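Local coordinates for D-aminoacid aminotransferase-like PLP-dependent enzyme (Haemophilus somnus, PDB 3CEB), which probably acts as a pyridoxal-phosphate-dependent 4-amino-4-deoxychorismate lyase of the class IV aminotransferase family, at residues F8-I13 against R65-Y70; Q26-S31 against Q42-A47. All blocks are in the same frame, centred on the assembly; numbering follows the deposited sequence.

Contact 1: F8-I13 against R65-Y70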
ATOM      1  N   PHE A   8       0.801  -5.450  -9.101  1.00 31.07           N
ATOM      2  CA  PHE A   8      -0.480  -5.852  -8.480  1.00 31.15           C
ATOM      3  C   PHE A   8      -1.179  -4.762  -7.663  1.00 31.74           C
ATOM      4  O   PHE A   8      -0.615  -3.693  -7.403  1.00 31.89           O
ATOM      5  CB  PHE A   8      -0.290  -7.076  -7.615  1.00 30.61           C
ATOM      6  CG  PHE A   8       0.509  -6.841  -6.367  1.00 29.86           C
ATOM      7  CD1 PHE A   8       1.868  -6.760  -6.412  1.00 29.09           C
ATOM      8  CD2 PHE A   8      -0.116  -6.777  -5.119  1.00 29.13           C
ATOM      9  CE1 PHE A   8       2.607  -6.599  -5.236  1.00 29.48           C
ATOM     10  CE2 PHE A   8       0.620  -6.610  -3.953  1.00 27.05           C
ATOM     11  CZ  PHE A   8       1.963  -6.510  -4.012  1.00 27.48           C
ATOM     12  N   GLU A   9      -2.427  -5.061  -7.308  1.00 31.55           N
ATOM     13  CA  GLU A   9      -3.257  -4.200  -6.473  1.00 31.84           C
ATOM     14  C   GLU A   9      -3.860  -5.097  -5.383  1.00 32.65           C
ATOM     15  O   GLU A   9      -4.201  -6.249  -5.645  1.00 34.24           O
ATOM     16  CB  GLU A   9      -4.369  -3.543  -7.303  1.00 31.66           C
ATOM     17  CG  GLU A   9      -3.880  -2.404  -8.213  1.00 32.88           C
ATOM     18  CD  GLU A   9      -3.479  -1.138  -7.440  1.00 32.80           C
ATOM     19  OE1 GLU A   9      -4.074  -0.893  -6.375  1.00 31.86           O
ATOM     20  OE2 GLU A   9      -2.551  -0.407  -7.887  1.00 35.28           O
ATOM     21  N   THR A  10      -3.962  -4.599  -4.162  1.00 32.32           N
ATOM     22  CA  THR A  10      -4.582  -5.350  -3.086  1.00 32.21           C
ATOM     23  C   THR A  10      -5.795  -4.566  -2.633  1.00 31.25           C
ATOM     24  O   THR A  10      -5.672  -3.435  -2.171  1.00 29.98           O
ATOM     25  CB  THR A  10      -3.603  -5.524  -1.937  1.00 32.91           C
ATOM     26  OG1 THR A  10      -2.447  -6.173  -2.449  1.00 35.92           O
ATOM     27  CG2 THR A  10      -4.157  -6.375  -0.820  1.00 32.79           C
ATOM     28  N   ILE A  11      -6.960  -5.182  -2.783  1.00 30.29           N
ATOM     29  CA  ILE A  11      -8.210  -4.546  -2.480  1.00 30.19           C
ATOM     30  C   ILE A  11      -8.900  -5.182  -1.295  1.00 30.84           C
ATOM     31  O   ILE A  11      -8.962  -6.404  -1.148  1.00 31.60           O
ATOM     32  CB  ILE A  11      -9.123  -4.618  -3.695  1.00 30.51           C
ATOM     33  CG1 ILE A  11      -8.447  -3.882  -4.881  1.00 29.57           C
ATOM     34  CG2 ILE A  11     -10.528  -4.079  -3.345  1.00 29.15           C
ATOM     35  CD1 ILE A  11      -8.899  -4.366  -6.235  1.00 30.62           C
ATOM     36  N   LEU A  12      -9.407  -4.326  -0.421  1.00 30.69           N
ATOM     37  CA  LEU A  12     -10.124  -4.778   0.762  1.00 29.79           C
ATOM     38  C   LEU A  12     -11.624  -4.859   0.467  1.00 29.31           C
ATOM     39  O   LEU A  12     -12.181  -3.997  -0.192  1.00 29.16           O
ATOM     40  CB  LEU A  12      -9.858  -3.802   1.901  1.00 29.42           C
ATOM     41  CG  LEU A  12     -10.625  -3.932   3.213  1.00 30.49           C
ATOM     42  CD1 LEU A  12     -10.348  -5.262   3.887  1.00 30.19           C
ATOM     43  CD2 LEU A  12     -10.263  -2.744   4.137  1.00 28.91           C
ATOM     44  N   ILE A  13     -12.231  -5.948   0.897  1.00 28.96           N
ATOM     45  CA  ILE A  13     -13.668  -6.036   1.007  1.00 28.80           C
ATOM     46  C   ILE A  13     -13.936  -5.922   2.499  1.00 30.27           C
ATOM     47  O   ILE A  13     -13.398  -6.672   3.298  1.00 29.85           O
ATOM     48  CB  ILE A  13     -14.235  -7.362   0.518  1.00 28.05           C
ATOM     49  CG1 ILE A  13     -13.667  -7.729  -0.880  1.00 27.84           C
ATOM     50  CG2 ILE A  13     -15.737  -7.301   0.526  1.00 25.52           C
ATOM     51  CD1 ILE A  13     -13.749  -6.688  -1.931  1.00 25.19           C
ATOM     52  N   ARG A  65      -9.299 -10.122   1.472  1.00 30.15           N
ATOM     53  CA  ARG A  65      -8.221  -9.501   0.753  1.00 30.48           C
ATOM     54  C   ARG A  65      -8.259 -10.007  -0.675  1.00 31.00           C
ATOM     55  O   ARG A  65      -8.199 -11.197  -0.931  1.00 30.50           O
ATOM     56  CB  ARG A  65      -6.906  -9.870   1.393  1.00 31.10           C
ATOM     57  CG  ARG A  65      -5.672  -9.421   0.619  1.00 32.64           C
ATOM     58  CD  ARG A  65      -4.414  -9.462   1.490  1.00 34.64           C
ATOM     59  NE  ARG A  65      -4.110 -10.821   1.886  1.00 35.56           N
ATOM     60  CZ  ARG A  65      -3.413 -11.655   1.124  1.00 40.22           C
ATOM     61  NH1 ARG A  65      -2.925 -11.211  -0.016  1.00 42.39           N
ATOM     62  NH2 ARG A  65      -3.173 -12.919   1.497  1.00 42.05           N
ATOM     63  N   CYS A  66      -8.443  -9.087  -1.604  1.00 31.99           N
ATOM     64  CA  CYS A  66      -8.431  -9.424  -3.027  1.00 33.38           C
ATOM     65  C   CYS A  66      -7.200  -8.848  -3.669  1.00 32.92           C
ATOM     66  O   CYS A  66      -6.949  -7.651  -3.590  1.00 32.89           O
ATOM     67  CB  CYS A  66      -9.628  -8.843  -3.772  1.00 33.70           C
ATOM     68  SG  CYS A  66     -11.221  -9.424  -3.225  1.00 38.38           S
ATOM     69  N   ARG A  67      -6.444  -9.718  -4.301  1.00 32.17           N
ATOM     70  CA  ARG A  67      -5.254  -9.321  -4.973  1.00 31.53           C
ATOM     71  C   ARG A  67      -5.428  -9.517  -6.463  1.00 31.31           C
ATOM     72  O   ARG A  67      -5.809 -10.619  -6.919  1.00 30.14           O
ATOM     73  CB  ARG A  67      -4.129 -10.199  -4.491  1.00 31.58           C
ATOM     74  CG  ARG A  67      -2.782  -9.746  -4.972  1.00 33.94           C
ATOM     75  CD  ARG A  67      -1.717 -10.750  -4.536  1.00 34.34           C
ATOM     76  NE  ARG A  67      -0.511 -10.617  -5.344  1.00 33.55           N
ATOM     77  CZ  ARG A  67       0.674 -10.335  -4.834  1.00 35.24           C
ATOM     78  NH1 ARG A  67       0.804 -10.180  -3.526  1.00 38.35           N
ATOM     79  NH2 ARG A  67       1.735 -10.258  -5.607  1.00 34.71           N
ATOM     80  N   ILE A  68      -5.164  -8.453  -7.225  1.00 30.46           N
ATOM     81  CA  ILE A  68      -5.190  -8.553  -8.650  1.00 30.12           C
ATOM     82  C   ILE A  68      -3.788  -8.331  -9.184  1.00 30.86           C
ATOM     83  O   ILE A  68      -3.277  -7.221  -9.124  1.00 31.26           O
ATOM     84  CB  ILE A  68      -6.128  -7.542  -9.303  1.00 30.27           C
ATOM     85  CG1 ILE A  68      -7.574  -7.743  -8.818  1.00 29.85           C
ATOM     86  CG2 ILE A  68      -6.052  -7.706 -10.841  1.00 28.33           C
ATOM     87  CD1 ILE A  68      -8.585  -6.666  -9.321  1.00 25.79           C
ATOM     88  N   ASP A  69      -3.155  -9.397  -9.679  1.00 30.39           N
ATOM     89  CA  ASP A  69      -1.875  -9.253 -10.321  1.00 30.39           C
ATOM     90  C   ASP A  69      -2.155  -9.002 -11.806  1.00 30.86           C
ATOM     91  O   ASP A  69      -3.041  -9.629 -12.379  1.00 31.70           O
ATOM     92  CB  ASP A  69      -1.033 -10.509 -10.167  1.00 31.05           C
ATOM     93  CG  ASP A  69      -0.468 -10.691  -8.769  1.00 32.22           C
ATOM     94  OD1 ASP A  69      -1.207 -11.069  -7.832  1.00 35.10           O
ATOM     95  OD2 ASP A  69       0.761 -10.498  -8.623  1.00 34.78           O
ATOM     96  N   TYR A  70      -1.431  -8.096 -12.450  1.00 30.46           N
ATOM     97  CA  TYR A  70      -1.682  -7.839 -13.863  1.00 30.95           C
ATOM     98  C   TYR A  70      -0.434  -7.566 -14.684  1.00 31.13           C
ATOM     99  O   TYR A  70       0.649  -7.333 -14.129  1.00 31.92           O
ATOM    100  CB  TYR A  70      -2.635  -6.665 -14.027  1.00 30.58           C
ATOM    101  CG  TYR A  70      -2.116  -5.398 -13.412  1.00 30.67           C
ATOM    102  CD1 TYR A  70      -2.225  -5.165 -12.069  1.00 31.45           C
ATOM    103  CD2 TYR A  70      -1.517  -4.436 -14.189  1.00 31.88           C
ATOM    104  CE1 TYR A  70      -1.733  -3.969 -11.493  1.00 34.17           C
ATOM    105  CE2 TYR A  70      -1.022  -3.232 -13.638  1.00 31.89           C
ATOM    106  CZ  TYR A  70      -1.128  -2.997 -12.308  1.00 30.82           C
ATOM    107  OH  TYR A  70      -0.637  -1.804 -11.794  1.00 28.14           O
TER
HETATM  108  O   HOH W   1      -0.558  -1.529  -9.259  1.00 20.64           O
HETATM  109  O   HOH W   2      -1.655  -8.894  -1.315  1.00 19.14           O

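Contact 2: Q26-S31 against Q42-A47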
ATOM      1  N   GLN A  26      -7.156   4.257 -10.328  1.00 30.33           N
ATOM      2  CA  GLN A  26      -6.301   5.363 -10.773  1.00 31.32           C
ATOM      3  C   GLN A  26      -4.859   4.938 -10.833  1.00 30.39           C
ATOM      4  O   GLN A  26      -4.181   5.237 -11.820  1.00 29.85           O
ATOM      5  CB  GLN A  26      -6.315   6.608  -9.881  1.00 31.28           C
ATOM      6  CG  GLN A  26      -7.579   7.354  -9.840  1.00 36.07           C
ATOM      7  CD  GLN A  26      -7.436   8.671  -9.018  1.00 43.42           C
ATOM      8  OE1 GLN A  26      -8.148   8.884  -8.006  1.00 46.94           O
ATOM      9  NE2 GLN A  26      -6.502   9.548  -9.454  1.00 42.68           N
ATOM     10  N   ARG A  27      -4.409   4.290  -9.755  1.00 29.33           N
ATOM     11  CA  ARG A  27      -3.023   3.845  -9.641  1.00 29.08           C
ATOM     12  C   ARG A  27      -2.751   2.801 -10.681  1.00 29.11           C
ATOM     13  O   ARG A  27      -1.698   2.787 -11.330  1.00 28.83           O
ATOM     14  CB  ARG A  27      -2.697   3.272  -8.253  1.00 29.38           C
ATOM     15  CG  ARG A  27      -1.239   2.883  -8.113  1.00 29.34           C
ATOM     16  CD  ARG A  27      -0.807   2.537  -6.743  1.00 28.84           C
ATOM     17  NE  ARG A  27      -1.539   1.392  -6.226  1.00 29.33           N
ATOM     18  CZ  ARG A  27      -1.464   0.956  -4.972  1.00 30.63           C
ATOM     19  NH1 ARG A  27      -0.657   1.546  -4.094  1.00 28.93           N
ATOM     20  NH2 ARG A  27      -2.215  -0.087  -4.600  1.00 31.95           N
ATOM     21  N   TYR A  28      -3.724   1.926 -10.851  1.00 29.01           N
ATOM     22  CA  TYR A  28      -3.611   0.906 -11.880  1.00 29.18           C
ATOM     23  C   TYR A  28      -3.336   1.573 -13.241  1.00 29.75           C
ATOM     24  O   TYR A  28      -2.405   1.192 -13.944  1.00 30.24           O
ATOM     25  CB  TYR A  28      -4.849  -0.000 -11.884  1.00 28.64           C
ATOM     26  CG  TYR A  28      -5.072  -0.849 -13.108  1.00 27.89           C
ATOM     27  CD1 TYR A  28      -4.130  -1.751 -13.527  1.00 27.34           C
ATOM     28  CD2 TYR A  28      -6.268  -0.778 -13.818  1.00 25.97           C
ATOM     29  CE1 TYR A  28      -4.349  -2.523 -14.636  1.00 27.63           C
ATOM     30  CE2 TYR A  28      -6.490  -1.548 -14.908  1.00 25.54           C
ATOM     31  CZ  TYR A  28      -5.526  -2.421 -15.329  1.00 27.29           C
ATOM     32  OH  TYR A  28      -5.722  -3.229 -16.431  1.00 24.54           O
ATOM     33  N   GLU A  29      -4.086   2.587 -13.609  1.00 29.53           N
ATOM     34  CA  GLU A  29      -3.873   3.166 -14.940  1.00 30.37           C
ATOM     35  C   GLU A  29      -2.552   3.941 -15.024  1.00 29.96           C
ATOM     36  O   GLU A  29      -1.875   3.936 -16.049  1.00 30.07           O
ATOM     37  CB  GLU A  29      -5.047   4.067 -15.370  1.00 30.60           C
ATOM     38  CG  GLU A  29      -6.422   3.423 -15.170  1.00 33.48           C
ATOM     39  CD  GLU A  29      -7.563   4.061 -15.944  1.00 38.41           C
ATOM     40  OE1 GLU A  29      -7.321   5.084 -16.675  1.00 44.79           O
ATOM     41  OE2 GLU A  29      -8.697   3.505 -15.833  1.00 36.96           O
ATOM     42  N   LYS A  30      -2.230   4.641 -13.941  1.00 29.76           N
ATOM     43  CA  LYS A  30      -0.986   5.442 -13.807  1.00 29.10           C
ATOM     44  C   LYS A  30       0.173   4.448 -14.007  1.00 28.48           C
ATOM     45  O   LYS A  30       1.133   4.690 -14.698  1.00 28.57           O
ATOM     46  CB  LYS A  30      -0.966   6.038 -12.397  1.00 29.16           C
ATOM     47  CG  LYS A  30      -0.443   7.428 -12.149  1.00 30.80           C
ATOM     48  CD  LYS A  30      -1.263   8.034 -10.893  1.00 33.26           C
ATOM     49  N   SER A  31      -0.001   3.264 -13.454  1.00 28.16           N
ATOM     50  CA  SER A  31       1.018   2.250 -13.489  1.00 28.24           C
ATOM     51  C   SER A  31       1.178   1.680 -14.872  1.00 27.65           C
ATOM     52  O   SER A  31       2.288   1.541 -15.366  1.00 27.33           O
ATOM     53  CB  SER A  31       0.686   1.165 -12.474  1.00 28.81           C
ATOM     54  OG  SER A  31       0.729   1.735 -11.172  1.00 29.09           O
ATOM     55  N   GLN A  42      -5.874  -1.267 -23.169  1.00 39.98           N
ATOM     56  CA  GLN A  42      -7.296  -1.145 -22.753  1.00 40.41           C
ATOM     57  C   GLN A  42      -7.367  -1.545 -21.321  1.00 39.06           C
ATOM     58  O   GLN A  42      -7.401  -2.699 -21.035  1.00 39.31           O
ATOM     59  CB  GLN A  42      -8.172  -2.160 -23.466  1.00 41.03           C
ATOM     60  CG  GLN A  42      -7.682  -2.485 -24.862  1.00 45.58           C
ATOM     61  CD  GLN A  42      -8.158  -1.453 -25.849  1.00 50.95           C
ATOM     62  OE1 GLN A  42      -9.376  -1.361 -26.081  1.00 54.63           O
ATOM     63  NE2 GLN A  42      -7.222  -0.654 -26.434  1.00 50.61           N
ATOM     64  N   PRO A  43      -7.400  -0.613 -20.404  1.00 38.03           N
ATOM     65  CA  PRO A  43      -7.326  -1.143 -19.051  1.00 36.95           C
ATOM     66  C   PRO A  43      -8.567  -1.883 -18.543  1.00 36.09           C
ATOM     67  O   PRO A  43      -9.673  -1.578 -18.909  1.00 35.24           O
ATOM     68  CB  PRO A  43      -7.077   0.102 -18.194  1.00 37.66           C
ATOM     69  CG  PRO A  43      -7.166   1.275 -19.095  1.00 37.13           C
ATOM     70  CD  PRO A  43      -6.994   0.791 -20.497  1.00 38.42           C
ATOM     71  N   PHE A  44      -8.358  -2.880 -17.695  1.00 34.76           N
ATOM     72  CA  PHE A  44      -9.475  -3.564 -17.068  1.00 33.62           C
ATOM     73  C   PHE A  44     -10.240  -2.632 -16.159  1.00 33.37           C
ATOM     74  O   PHE A  44      -9.715  -1.633 -15.654  1.00 33.50           O
ATOM     75  CB  PHE A  44      -8.936  -4.764 -16.269  1.00 34.29           C
ATOM     76  CG  PHE A  44      -8.418  -5.870 -17.159  1.00 31.89           C
ATOM     77  CD1 PHE A  44      -9.292  -6.596 -17.925  1.00 28.28           C
ATOM     78  CD2 PHE A  44      -7.082  -6.092 -17.294  1.00 30.86           C
ATOM     79  CE1 PHE A  44      -8.836  -7.556 -18.783  1.00 31.51           C
ATOM     80  CE2 PHE A  44      -6.609  -7.070 -18.169  1.00 32.97           C
ATOM     81  CZ  PHE A  44      -7.476  -7.796 -18.909  1.00 30.36           C
ATOM     82  N   ASP A  45     -11.507  -2.925 -15.963  1.00 33.06           N
ATOM     83  CA  ASP A  45     -12.307  -2.147 -15.007  1.00 33.09           C
ATOM     84  C   ASP A  45     -12.295  -2.955 -13.707  1.00 33.69           C
ATOM     85  O   ASP A  45     -13.002  -3.950 -13.554  1.00 33.58           O
ATOM     86  CB  ASP A  45     -13.701  -1.927 -15.571  1.00 33.25           C
ATOM     87  CG  ASP A  45     -14.625  -1.178 -14.638  1.00 34.18           C
ATOM     88  OD1 ASP A  45     -14.406  -1.124 -13.396  1.00 33.86           O
ATOM     89  OD2 ASP A  45     -15.618  -0.668 -15.181  1.00 35.32           O
ATOM     90  N   LEU A  46     -11.420  -2.556 -12.795  1.00 34.18           N
ATOM     91  CA  LEU A  46     -11.240  -3.268 -11.545  1.00 34.17           C
ATOM     92  C   LEU A  46     -12.543  -3.382 -10.740  1.00 33.98           C
ATOM     93  O   LEU A  46     -12.781  -4.374 -10.094  1.00 35.13           O
ATOM     94  CB  LEU A  46     -10.169  -2.574 -10.691  1.00 34.19           C
ATOM     95  CG  LEU A  46      -8.741  -2.434 -11.247  1.00 34.24           C
ATOM     96  CD1 LEU A  46      -7.753  -1.954 -10.142  1.00 32.17           C
ATOM     97  CD2 LEU A  46      -8.280  -3.752 -11.881  1.00 30.39           C
ATOM     98  N   ALA A  47     -13.391  -2.373 -10.765  1.00 33.68           N
ATOM     99  CA  ALA A  47     -14.646  -2.455 -10.012  1.00 33.09           C
ATOM    100  C   ALA A  47     -15.482  -3.586 -10.580  1.00 32.59           C
ATOM    101  O   ALA A  47     -16.057  -4.372  -9.840  1.00 32.59           O
ATOM    102  CB  ALA A  47     -15.428  -1.136 -10.061  1.00 32.16           C
TER

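Contact 1: F8-I13 against R65-Y70
Phe8 and Arg67 meet flat on flat, on the sheet face that also carries Thr10 and Asp69. Phe8 CG lies between its own backbone N and carbonyl carbon (chi1 69°). The ring takes the guanidinium on one face, with planes 6° apart. Arg67 CZ sits 3.7 Å from the ring centroid, a cation-pi contact. The Arg67 chain runs extended from CG to NE.

Asp69 holds the same guanidinium side-on in a salt bridge. Arg67 NE donates to Asp69 OD1 at 2.6 Å, and NH2 gives a longer bond to OD2.

Strands 7-14 and 63-70 are the inner pair of a four-stranded antiparallel sheet. Glu9 exchanges two backbone hydrogen bonds with Ile68, and Ile11 two with Cys66. The nearly straight bond from Ile11 N to Cys66 O is 2.6 Å long.

On the opposite face, Ile11, Cys66 and Ile68 make apolar contacts, and helix 21-35 packs against Ile11. Ile11 CD1 is 3.9 Å from Ile68 CD1. Separately, Ile13 CG1 approaches Cys66 SG at 3.8 Å.

One water joins Phe8 O, Glu9 OE2 and Tyr70 OH. Glu9 OE2 forms a salt bridge with Arg27, and Glu9 OE1 is hydrogen-bonded to His24; both belong to helix 21-35.

A sulfate ion, probably from the crystallisation liquor, lies about 4 Å from the Arg67 side chain. Gripped by two carboxylate oxygens and stacked on Phe8, the guanidinium should be held against rotation.

Contact 2: Q26-S31 against Q42-A47
Tyr28 reaches from helix 21-35 to the segment 42-47 and makes most of the contact. Its CG is anti to the backbone N (chi1 163°), and its CB bond points toward 42-47. Phe44 N donates to Tyr28 OH at 2.9 Å, 156° at the hydrogen. This donor lies in the plane of the Tyr28 ring, at its edge. Phe44 O also sits near that edge, 3.3 Å from Tyr28 CE2.

Apolar groups also pack on the ring. Leu46 CD2 lies over one face, displaced toward the rim, while Leu46 CD1 touches Tyr28 CB at 3.9 Å. Pro43 CB approaches Tyr28 CE2 at 3.7 Å. Phe44 CD2 comes within 3.3 Å of Tyr28 OH. Tyr70 meets the ring edge-to-face. Glu29 adds a looser touch, its CD 4.2 Å from Pro43 CG.

A second shell positions these groups. Gln25 accepts from Leu46 N and donates to Phe44 O, and it also bonds Glu29. Asp45 is the N-cap of helix 46-51: its OD1 accepts from Lys48 N. The extended stretch that presents Phe44 N is thus tied to both helices.

The contact joins the middle of helix 21-35 to the approach and first turn of helix 46-51. Pro43 also rests on Leu32 of the longer helix. Toward the sheet, Leu46 packs on Ile68 of strand 63-70, and the Phe44 ring meets Tyr75 of strand 75-82 edge-to-face.

Contact 1 pairs two strands of the antiparallel sheet 17-18, 7-14, 63-70 and 75-82. Contact 2 joins helix 21-35, which packs on that sheet, to the start of helix 46-51. Their centres are about 12 Å apart. In sequence, residues 26-47 all lie between the two strands of contact 1. The Glu9 OE2 to Arg27 NE salt bridge between the contacts is 2.6 Å long. Tyr70 CE2 comes 3.4 Å from Tyr28 CD1, and Tyr70 OH packs 3.3 Å from Ser31 CB. Arg27 also gives a weak hydrogen bond to the phosphate of the pyridoxal-lysine at position 103. Glu9 therefore connects contact 1 to the cofactor site through Arg27.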